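Long-range contact in cytochrome c, putative (Shewanella oneidensis, PDB 1SP3), which is an octaheme cytochrome c that probably works as an oxidoreductase, a respiratory tetrathionate reductase: residues N224-H236 / D321-T333. Residues are numbered along the deposited sequence; the frame is centred on the assembly and turned at random.
Sequences NTHTATVACQTCH and DAKAKIYPFKVHT. With HEC (heme c), chain I.
The CB of Ala231 sits over one face of the Tyr327 ring, near its centre: it lies 3.5 Å from the ring centroid, only 5° off the normal, a CH-pi contact. Beside it, Val230 and Ile326 form a single beta bridge. Ile326 N gives a nearly straight bond to Thr229 O (2.7 Å), and Ala231 N answers to Ile326 O at 3.0 Å. That carbonyl is gripped twice, because Thr234 OG1 reaches it at 2.7 Å from the opposite face of its plane, well above the plane. With OG1 anti to the carbonyl carbon of Thr234 (chi1 -66°), the hydroxyl reaches Ile326 O and also touches CD of Pro328. Gln233 packs its CB on the same proline carbon at 3.7 Å, while its amide approaches CE2 of Tyr327 obliquely, the two planes 56° apart, and NE2 hydrogen-bonds to OD1 of Asn399 and OD2 of Asp205.

The partly exposed side is looser. Here Lys325 runs extended past the carbonyls of Thr229 and Ala228, and NZ bonds Thr227 O at 2.8 Å, in the carbonyl plane. Cutting Lys325 back to an alanine would probably leave Thr227 O without this donor and uncover the carbonyls its methylenes run past.

The loop leads straight into the heme-binding CQTCH motif: Cys232 and Cys235 carry the thioethers, and His236, with His218, binds the iron. His226, earlier in the same segment, ligates the iron of another heme together with His415. The contact thus docks this two-heme segment on the start of strand 325-339, which pairs antiparallel with strands 287-291 and 387-397, with Tyr288 touching both Thr234 and Ile326.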
ATOM      1  N   ASN A 224       4.909 -29.585   6.835  1.00 32.52           N
ATOM      2  CA  ASN A 224       4.239 -29.741   5.555  1.00 33.03           C
ATOM      3  C   ASN A 224       2.753 -29.981   5.692  1.00 32.59           C
ATOM      4  O   ASN A 224       1.981 -29.410   4.913  1.00 30.45           O
ATOM      5  CB  ASN A 224       4.867 -30.894   4.712  1.00 33.66           C
ATOM      6  CG  ASN A 224       6.346 -30.709   4.538  1.00 31.46           C
ATOM      7  OD1 ASN A 224       6.799 -29.572   4.575  1.00 30.47           O
ATOM      8  ND2 ASN A 224       7.136 -31.825   4.352  1.00 30.36           N
ATOM      9  N   THR A 225       2.286 -30.798   6.644  1.00 32.49           N
ATOM     10  CA  THR A 225       0.841 -30.875   6.617  1.00 31.39           C
ATOM     11  C   THR A 225       0.091 -29.474   6.878  1.00 30.74           C
ATOM     12  O   THR A 225      -1.025 -29.263   6.396  1.00 30.40           O
ATOM     13  CB  THR A 225       0.184 -32.125   7.308  1.00 33.62           C
ATOM     14  OG1 THR A 225      -0.926 -31.740   8.180  1.00 33.73           O
ATOM     15  CG2 THR A 225       1.059 -33.021   8.071  1.00 34.67           C
ATOM     16  N   HIS A 226       0.725 -28.550   7.607  1.00 28.30           N
ATOM     17  CA  HIS A 226       0.143 -27.260   7.911  1.00 27.82           C
ATOM     18  C   HIS A 226      -0.047 -26.388   6.705  1.00 28.74           C
ATOM     19  O   HIS A 226      -0.895 -25.469   6.717  1.00 28.00           O
ATOM     20  CB  HIS A 226       1.016 -26.505   8.912  1.00 27.57           C
ATOM     21  CG  HIS A 226       0.836 -26.983  10.344  1.00 29.49           C
ATOM     22  ND1 HIS A 226       1.288 -28.211  10.792  1.00 32.11           N
ATOM     23  CD2 HIS A 226       0.275 -26.380  11.425  1.00 26.92           C
ATOM     24  CE1 HIS A 226       1.049 -28.331  12.094  1.00 32.91           C
ATOM     25  NE2 HIS A 226       0.434 -27.228  12.502  1.00 30.49           N
ATOM     26  N   THR A 227       0.711 -26.634   5.646  1.00 26.28           N
ATOM     27  CA  THR A 227       0.640 -25.671   4.575  1.00 29.23           C
ATOM     28  C   THR A 227      -0.661 -25.718   3.828  1.00 29.20           C
ATOM     29  O   THR A 227      -0.891 -24.801   3.079  1.00 31.69           O
ATOM     30  CB  THR A 227       1.814 -25.796   3.514  1.00 29.17           C
ATOM     31  OG1 THR A 227       1.646 -27.029   2.843  1.00 28.78           O
ATOM     32  CG2 THR A 227       3.113 -26.008   4.169  1.00 29.47           C
ATOM     33  N   ALA A 228      -1.509 -26.751   3.976  1.00 29.82           N
ATOM     34  CA  ALA A 228      -2.820 -26.686   3.309  1.00 29.54           C
ATOM     35  C   ALA A 228      -3.716 -25.632   4.006  1.00 29.54           C
ATOM     36  O   ALA A 228      -4.780 -25.270   3.489  1.00 28.21           O
ATOM     37  CB  ALA A 228      -3.516 -28.023   3.310  1.00 31.45           C
ATOM     38  N   THR A 229      -3.300 -25.154   5.199  1.00 29.07           N
ATOM     39  CA  THR A 229      -4.199 -24.313   5.996  1.00 28.06           C
ATOM     40  C   THR A 229      -3.556 -22.957   6.361  1.00 25.75           C
ATOM     41  O   THR A 229      -4.201 -21.920   6.599  1.00 27.83           O
ATOM     42  CB  THR A 229      -4.553 -25.130   7.297  1.00 27.74           C
ATOM     43  OG1 THR A 229      -5.478 -26.160   6.949  1.00 34.38           O
ATOM     44  CG2 THR A 229      -5.341 -24.306   8.344  1.00 24.17           C
ATOM     45  N   VAL A 230      -2.291 -23.018   6.533  1.00 25.61           N
ATOM     46  CA  VAL A 230      -1.495 -21.893   7.022  1.00 25.80           C
ATOM     47  C   VAL A 230      -0.583 -21.447   5.848  1.00 25.46           C
ATOM     48  O   VAL A 230       0.247 -22.257   5.318  1.00 25.53           O
ATOM     49  CB  VAL A 230      -0.683 -22.247   8.251  1.00 24.51           C
ATOM     50  CG1 VAL A 230       0.028 -21.046   8.692  1.00 23.29           C
ATOM     51  CG2 VAL A 230      -1.579 -22.771   9.388  1.00 27.07           C
ATOM     52  N   ALA A 231      -0.722 -20.177   5.484  1.00 23.74           N
ATOM     53  CA  ALA A 231       0.080 -19.582   4.390  1.00 24.23           C
ATOM     54  C   ALA A 231       1.508 -19.564   4.762  1.00 25.24           C
ATOM     55  O   ALA A 231       1.825 -19.327   5.934  1.00 25.33           O
ATOM     56  CB  ALA A 231      -0.353 -18.128   4.136  1.00 24.11           C
ATOM     57  N   CYS A 232       2.403 -19.745   3.788  1.00 24.41           N
ATOM     58  CA  CYS A 232       3.832 -19.684   4.109  1.00 25.33           C
ATOM     59  C   CYS A 232       4.159 -18.427   4.875  1.00 24.91           C
ATOM     60  O   CYS A 232       4.940 -18.427   5.831  1.00 23.25           O
ATOM     61  CB  CYS A 232       4.728 -19.724   2.823  1.00 24.31           C
ATOM     62  SG  CYS A 232       4.232 -20.887   1.552  1.00 28.93           S
ATOM     63  N   GLN A 233       3.609 -17.315   4.388  1.00 25.08           N
ATOM     64  CA  GLN A 233       3.868 -15.977   4.947  1.00 22.98           C
ATOM     65  C   GLN A 233       3.572 -15.942   6.436  1.00 24.72           C
ATOM     66  O   GLN A 233       4.245 -15.284   7.189  1.00 25.87           O
ATOM     67  CB  GLN A 233       2.942 -14.966   4.234  1.00 22.99           C
ATOM     68  CG  GLN A 233       3.386 -14.620   2.772  1.00 19.90           C
ATOM     69  CD  GLN A 233       2.715 -15.460   1.768  1.00 26.13           C
ATOM     70  OE1 GLN A 233       2.355 -16.632   2.052  1.00 22.43           O
ATOM     71  NE2 GLN A 233       2.453 -14.874   0.583  1.00 25.73           N
ATOM     72  N   THR A 234       2.560 -16.658   6.910  1.00 24.58           N
ATOM     73  CA  THR A 234       2.273 -16.652   8.358  1.00 23.48           C
ATOM     74  C   THR A 234       3.426 -17.093   9.254  1.00 24.27           C
ATOM     75  O   THR A 234       3.818 -16.404  10.213  1.00 23.32           O
ATOM     76  CB  THR A 234       0.961 -17.469   8.580  1.00 25.25           C
ATOM     77  OG1 THR A 234      -0.108 -16.752   7.965  1.00 26.00           O
ATOM     78  CG2 THR A 234       0.552 -17.597  10.125  1.00 23.74           C
ATOM     79  N   CYS A 235       3.996 -18.269   8.983  1.00 23.77           N
ATOM     80  CA  CYS A 235       5.126 -18.726   9.802  1.00 23.53           C
ATOM     81  C   CYS A 235       6.453 -17.973   9.560  1.00 22.90           C
ATOM     82  O   CYS A 235       7.274 -17.809  10.455  1.00 24.47           O
ATOM     83  CB  CYS A 235       5.298 -20.226   9.602  1.00 24.99           C
ATOM     84  SG  CYS A 235       3.815 -21.103  10.276  1.00 26.39           S
ATOM     85  N   HIS A 236       6.649 -17.499   8.344  1.00 22.71           N
ATOM     86  CA  HIS A 236       7.936 -17.022   7.876  1.00 23.39           C
ATOM     87  C   HIS A 236       8.086 -15.530   7.884  1.00 23.35           C
ATOM     88  O   HIS A 236       9.176 -15.009   7.612  1.00 23.99           O
ATOM     89  CB  HIS A 236       8.148 -17.574   6.489  1.00 24.38           C
ATOM     90  CG  HIS A 236       8.481 -19.034   6.522  1.00 29.09           C
ATOM     91  ND1 HIS A 236       9.638 -19.492   7.118  1.00 28.45           N
ATOM     92  CD2 HIS A 236       7.806 -20.128   6.115  1.00 29.95           C
ATOM     93  CE1 HIS A 236       9.670 -20.802   7.055  1.00 29.69           C
ATOM     94  NE2 HIS A 236       8.602 -21.212   6.404  1.00 30.27           N
ATOM     95  N   ASP A 321     -13.807 -22.513   4.335  1.00 38.79           N
ATOM     96  CA  ASP A 321     -13.544 -22.117   2.960  1.00 37.67           C
ATOM     97  C   ASP A 321     -12.273 -22.835   2.433  1.00 36.99           C
ATOM     98  O   ASP A 321     -11.116 -22.547   2.828  1.00 34.35           O
ATOM     99  CB  ASP A 321     -13.530 -20.570   2.915  1.00 38.07           C
ATOM    100  CG  ASP A 321     -13.417 -19.980   1.481  1.00 41.59           C
ATOM    101  OD1 ASP A 321     -12.894 -20.658   0.513  1.00 44.90           O
ATOM    102  OD2 ASP A 321     -13.816 -18.792   1.268  1.00 45.15           O
ATOM    103  N   ALA A 322     -12.485 -23.823   1.570  1.00 37.12           N
ATOM    104  CA  ALA A 322     -11.378 -24.615   1.059  1.00 37.24           C
ATOM    105  C   ALA A 322     -10.418 -23.713   0.274  1.00 37.90           C
ATOM    106  O   ALA A 322      -9.266 -24.050   0.163  1.00 38.01           O
ATOM    107  CB  ALA A 322     -11.895 -25.793   0.100  1.00 38.90           C
ATOM    108  N   LYS A 323     -10.881 -22.602  -0.307  1.00 37.39           N
ATOM    109  CA  LYS A 323      -9.924 -21.702  -0.962  1.00 38.78           C
ATOM    110  C   LYS A 323      -9.089 -20.803   0.034  1.00 36.71           C
ATOM    111  O   LYS A 323      -8.108 -20.167  -0.375  1.00 37.88           O
ATOM    112  CB  LYS A 323     -10.630 -20.774  -1.970  1.00 40.18           C
ATOM    113  CG  LYS A 323     -11.130 -21.411  -3.262  1.00 47.54           C
ATOM    114  CD  LYS A 323     -11.929 -20.367  -4.133  1.00 57.89           C
ATOM    115  CE  LYS A 323     -11.258 -20.062  -5.561  1.00 63.63           C
ATOM    116  NZ  LYS A 323     -12.070 -20.583  -6.765  1.00 63.62           N
ATOM    117  N   ALA A 324      -9.476 -20.747   1.306  1.00 32.75           N
ATOM    118  CA  ALA A 324      -8.901 -19.747   2.221  1.00 30.67           C
ATOM    119  C   ALA A 324      -7.722 -20.393   2.985  1.00 29.35           C
ATOM    120  O   ALA A 324      -7.815 -21.601   3.285  1.00 27.91           O
ATOM    121  CB  ALA A 324      -9.973 -19.240   3.195  1.00 27.72           C
ATOM    122  N   LYS A 325      -6.640 -19.625   3.282  1.00 26.82           N
ATOM    123  CA  LYS A 325      -5.607 -20.057   4.250  1.00 27.47           C
ATOM    124  C   LYS A 325      -5.429 -18.958   5.292  1.00 27.51           C
ATOM    125  O   LYS A 325      -5.937 -17.828   5.066  1.00 27.34           O
ATOM    126  CB  LYS A 325      -4.247 -20.324   3.569  1.00 25.66           C
ATOM    127  CG  LYS A 325      -4.297 -21.616   2.755  1.00 32.05           C
ATOM    128  CD  LYS A 325      -2.998 -21.819   2.001  1.00 32.41           C
ATOM    129  CE  LYS A 325      -3.167 -22.940   1.028  1.00 31.10           C
ATOM    130  NZ  LYS A 325      -1.823 -23.409   0.830  1.00 36.14           N
ATOM    131  N   ILE A 326      -4.775 -19.270   6.421  1.00 25.46           N
ATOM    132  CA  ILE A 326      -4.537 -18.219   7.384  1.00 24.25           C
ATOM    133  C   ILE A 326      -3.310 -17.413   6.970  1.00 25.75           C
ATOM    134  O   ILE A 326      -2.206 -17.976   6.823  1.00 23.18           O
ATOM    135  CB  ILE A 326      -4.381 -18.799   8.833  1.00 25.92           C
ATOM    136  CG1 ILE A 326      -5.656 -19.548   9.235  1.00 20.59           C
ATOM    137  CG2 ILE A 326      -3.900 -17.694   9.868  1.00 21.49           C
ATOM    138  CD1 ILE A 326      -5.359 -20.471  10.510  1.00 22.31           C
ATOM    139  N   TYR A 327      -3.508 -16.094   6.757  1.00 24.63           N
ATOM    140  CA  TYR A 327      -2.441 -15.207   6.253  1.00 24.61           C
ATOM    141  C   TYR A 327      -2.220 -14.108   7.288  1.00 25.33           C
ATOM    142  O   TYR A 327      -3.145 -13.807   8.080  1.00 25.19           O
ATOM    143  CB  TYR A 327      -2.918 -14.488   4.989  1.00 23.32           C
ATOM    144  CG  TYR A 327      -2.683 -15.272   3.666  1.00 25.60           C
ATOM    145  CD1 TYR A 327      -3.606 -16.290   3.257  1.00 22.36           C
ATOM    146  CD2 TYR A 327      -1.585 -14.960   2.814  1.00 26.12           C
ATOM    147  CE1 TYR A 327      -3.440 -16.984   2.090  1.00 26.65           C
ATOM    148  CE2 TYR A 327      -1.370 -15.691   1.551  1.00 28.93           C
ATOM    149  CZ  TYR A 327      -2.337 -16.676   1.212  1.00 28.98           C
ATOM    150  OH  TYR A 327      -2.192 -17.463   0.119  1.00 30.97           O
ATOM    151  N   PRO A 328      -1.067 -13.422   7.202  1.00 25.21           N
ATOM    152  CA  PRO A 328      -0.719 -12.337   8.109  1.00 24.17           C
ATOM    153  C   PRO A 328      -0.988 -10.977   7.496  1.00 25.15           C
ATOM    154  O   PRO A 328      -0.786 -10.734   6.295  1.00 24.79           O
ATOM    155  CB  PRO A 328       0.811 -12.475   8.228  1.00 22.26           C
ATOM    156  CG  PRO A 328       1.223 -12.930   6.875  1.00 24.94           C
ATOM    157  CD  PRO A 328       0.054 -13.694   6.254  1.00 25.55           C
ATOM    158  N   PHE A 329      -1.361 -10.062   8.371  1.00 24.15           N
ATOM    159  CA  PHE A 329      -1.829  -8.787   7.935  1.00 26.04           C
ATOM    160  C   PHE A 329      -1.360  -7.675   8.874  1.00 25.39           C
ATOM    161  O   PHE A 329      -1.277  -7.856  10.105  1.00 27.06           O
ATOM    162  CB  PHE A 329      -3.370  -8.771   7.956  1.00 24.79           C
ATOM    163  CG  PHE A 329      -3.988  -9.565   6.867  1.00 29.21           C
ATOM    164  CD1 PHE A 329      -4.281 -10.937   7.058  1.00 27.16           C
ATOM    165  CD2 PHE A 329      -4.254  -8.968   5.631  1.00 28.97           C
ATOM    166  CE1 PHE A 329      -4.874 -11.650   6.086  1.00 28.96           C
ATOM    167  CE2 PHE A 329      -4.826  -9.706   4.601  1.00 26.80           C
ATOM    168  CZ  PHE A 329      -5.120 -11.069   4.849  1.00 30.34           C
ATOM    169  N   LYS A 330      -1.123  -6.528   8.286  1.00 25.15           N
ATOM    170  CA  LYS A 330      -0.983  -5.334   9.059  1.00 25.48           C
ATOM    171  C   LYS A 330      -2.338  -4.609   9.126  1.00 27.02           C
ATOM    172  O   LYS A 330      -3.092  -4.494   8.101  1.00 26.41           O
ATOM    173  CB  LYS A 330       0.095  -4.398   8.501  1.00 27.04           C
ATOM    174  CG  LYS A 330      -0.053  -2.999   9.154  1.00 25.01           C
ATOM    175  CD  LYS A 330       1.053  -2.064   8.839  1.00 37.86           C
ATOM    176  CE  LYS A 330       0.885  -0.788   9.785  1.00 39.90           C
ATOM    177  NZ  LYS A 330       0.985   0.432   8.980  1.00 39.57           N
ATOM    178  N   VAL A 331      -2.684  -4.173  10.331  1.00 25.97           N
ATOM    179  CA  VAL A 331      -4.013  -3.598  10.543  1.00 28.66           C
ATOM    180  C   VAL A 331      -3.838  -2.195  11.132  1.00 29.65           C
ATOM    181  O   VAL A 331      -3.157  -2.024  12.138  1.00 33.50           O
ATOM    182  CB  VAL A 331      -4.831  -4.440  11.533  1.00 27.83           C
ATOM    183  CG1 VAL A 331      -6.192  -3.742  11.878  1.00 27.42           C
ATOM    184  CG2 VAL A 331      -5.020  -5.930  10.983  1.00 26.72           C
ATOM    185  N   HIS A 332      -4.345  -1.196  10.473  1.00 28.72           N
ATOM    186  CA  HIS A 332      -4.181   0.177  10.957  1.00 29.89           C
ATOM    187  C   HIS A 332      -5.588   0.667  11.443  1.00 29.76           C
ATOM    188  O   HIS A 332      -6.564   0.369  10.759  1.00 29.04           O
ATOM    189  CB  HIS A 332      -3.690   1.034   9.817  1.00 28.85           C
ATOM    190  CG  HIS A 332      -3.539   2.477  10.190  1.00 32.57           C
ATOM    191  ND1 HIS A 332      -4.301   3.473   9.628  1.00 27.73           N
ATOM    192  CD2 HIS A 332      -2.672   3.097  11.034  1.00 35.32           C
ATOM    193  CE1 HIS A 332      -3.904   4.649  10.090  1.00 33.14           C
ATOM    194  NE2 HIS A 332      -2.928   4.445  10.961  1.00 31.00           N
ATOM    195  N   THR A 333      -5.692   1.283  12.648  1.00 28.92           N
ATOM    196  CA  THR A 333      -6.978   1.771  13.109  1.00 29.42           C
ATOM    197  C   THR A 333      -6.977   3.283  13.226  1.00 28.66           C
ATOM    198  O   THR A 333      -5.944   3.898  13.141  1.00 30.05           O
ATOM    199  CB  THR A 333      -7.422   1.131  14.397  1.00 29.02           C
ATOM    200  OG1 THR A 333      -6.493   1.423  15.398  1.00 27.10           O
ATOM    201  CG2 THR A 333      -7.336  -0.446  14.322  1.00 29.00           C
TER
HETATM  202 FE   HEC I 807       8.539 -23.204   6.402  1.00 32.23          FE
HETATM  203  CHA HEC I 807      11.591 -23.820   7.326  1.00 27.19           C
HETATM  204  CHB HEC I 807       9.514 -22.490   3.218  1.00 23.70           C
HETATM  205  CHC HEC I 807       5.180 -23.152   5.281  1.00 22.92           C
HETATM  206  CHD HEC I 807       7.383 -23.348   9.577  1.00 19.50           C
HETATM  207  NA  HEC I 807      10.288 -23.210   5.364  1.00 32.09           N
HETATM  208  C1A HEC I 807      11.441 -23.587   5.981  1.00 29.80           C
HETATM  209  C2A HEC I 807      12.473 -23.481   4.977  1.00 30.16           C
HETATM  210  C3A HEC I 807      11.932 -23.135   3.810  1.00 27.81           C
HETATM  211  C4A HEC I 807      10.522 -22.898   4.054  1.00 27.86           C
HETATM  212  CMA HEC I 807      12.711 -22.981   2.469  1.00 29.34           C
HETATM  213  CAA HEC I 807      13.953 -23.866   5.231  1.00 33.13           C
HETATM  214  CBA HEC I 807      13.994 -25.394   5.106  1.00 34.35           C
HETATM  215  CGA HEC I 807      15.370 -25.904   5.495  1.00 39.93           C
HETATM  216  O1A HEC I 807      16.304 -25.742   4.721  1.00 41.57           O
HETATM  217  O2A HEC I 807      15.540 -26.411   6.620  1.00 43.18           O
HETATM  218  NB  HEC I 807       7.543 -22.910   4.637  1.00 27.09           N
HETATM  219  C1B HEC I 807       8.175 -22.530   3.471  1.00 25.59           C
HETATM  220  C2B HEC I 807       7.195 -22.362   2.471  1.00 26.56           C
HETATM  221  C3B HEC I 807       6.023 -22.602   3.006  1.00 23.13           C
HETATM  222  C4B HEC I 807       6.205 -22.943   4.372  1.00 27.57           C
HETATM  223  CMB HEC I 807       7.536 -22.062   0.998  1.00 26.19           C
HETATM  224  CAB HEC I 807       4.662 -22.617   2.276  1.00 26.45           C
HETATM  225  CBB HEC I 807       4.668 -23.535   1.277  1.00 24.64           C
HETATM  226  NC  HEC I 807       6.621 -23.236   7.257  1.00 27.26           N
HETATM  227  C1C HEC I 807       5.410 -23.119   6.617  1.00 23.26           C
HETATM  228  C2C HEC I 807       4.405 -23.058   7.605  1.00 27.36           C
HETATM  229  C3C HEC I 807       5.022 -23.095   8.826  1.00 27.80           C
HETATM  230  C4C HEC I 807       6.442 -23.221   8.600  1.00 25.27           C
HETATM  231  CMC HEC I 807       2.913 -22.892   7.247  1.00 25.82           C
HETATM  232  CAC HEC I 807       4.367 -23.004  10.251  1.00 25.52           C
HETATM  233  CBC HEC I 807       3.226 -23.668  10.657  1.00 17.20           C
HETATM  234  ND  HEC I 807       9.299 -23.495   8.184  1.00 28.32           N
HETATM  235  C1D HEC I 807       8.701 -23.525   9.409  1.00 26.37           C
HETATM  236  C2D HEC I 807       9.669 -23.830  10.443  1.00 21.55           C
HETATM  237  C3D HEC I 807      10.950 -23.860   9.732  1.00 26.40           C
HETATM  238  C4D HEC I 807      10.649 -23.723   8.343  1.00 28.81           C
HETATM  239  CMD HEC I 807       9.388 -23.913  11.998  1.00 19.63           C
HETATM  240  CAD HEC I 807      12.392 -24.149  10.343  1.00 33.17           C
HETATM  241  CBD HEC I 807      12.474 -25.689  10.417  1.00 37.37           C
HETATM  242  CGD HEC I 807      13.241 -26.099   9.172  1.00 45.85           C
HETATM  243  O1D HEC I 807      14.399 -25.535   8.959  1.00 44.87           O
HETATM  244  O2D HEC I 807      12.710 -26.985   8.381  1.00 45.47           O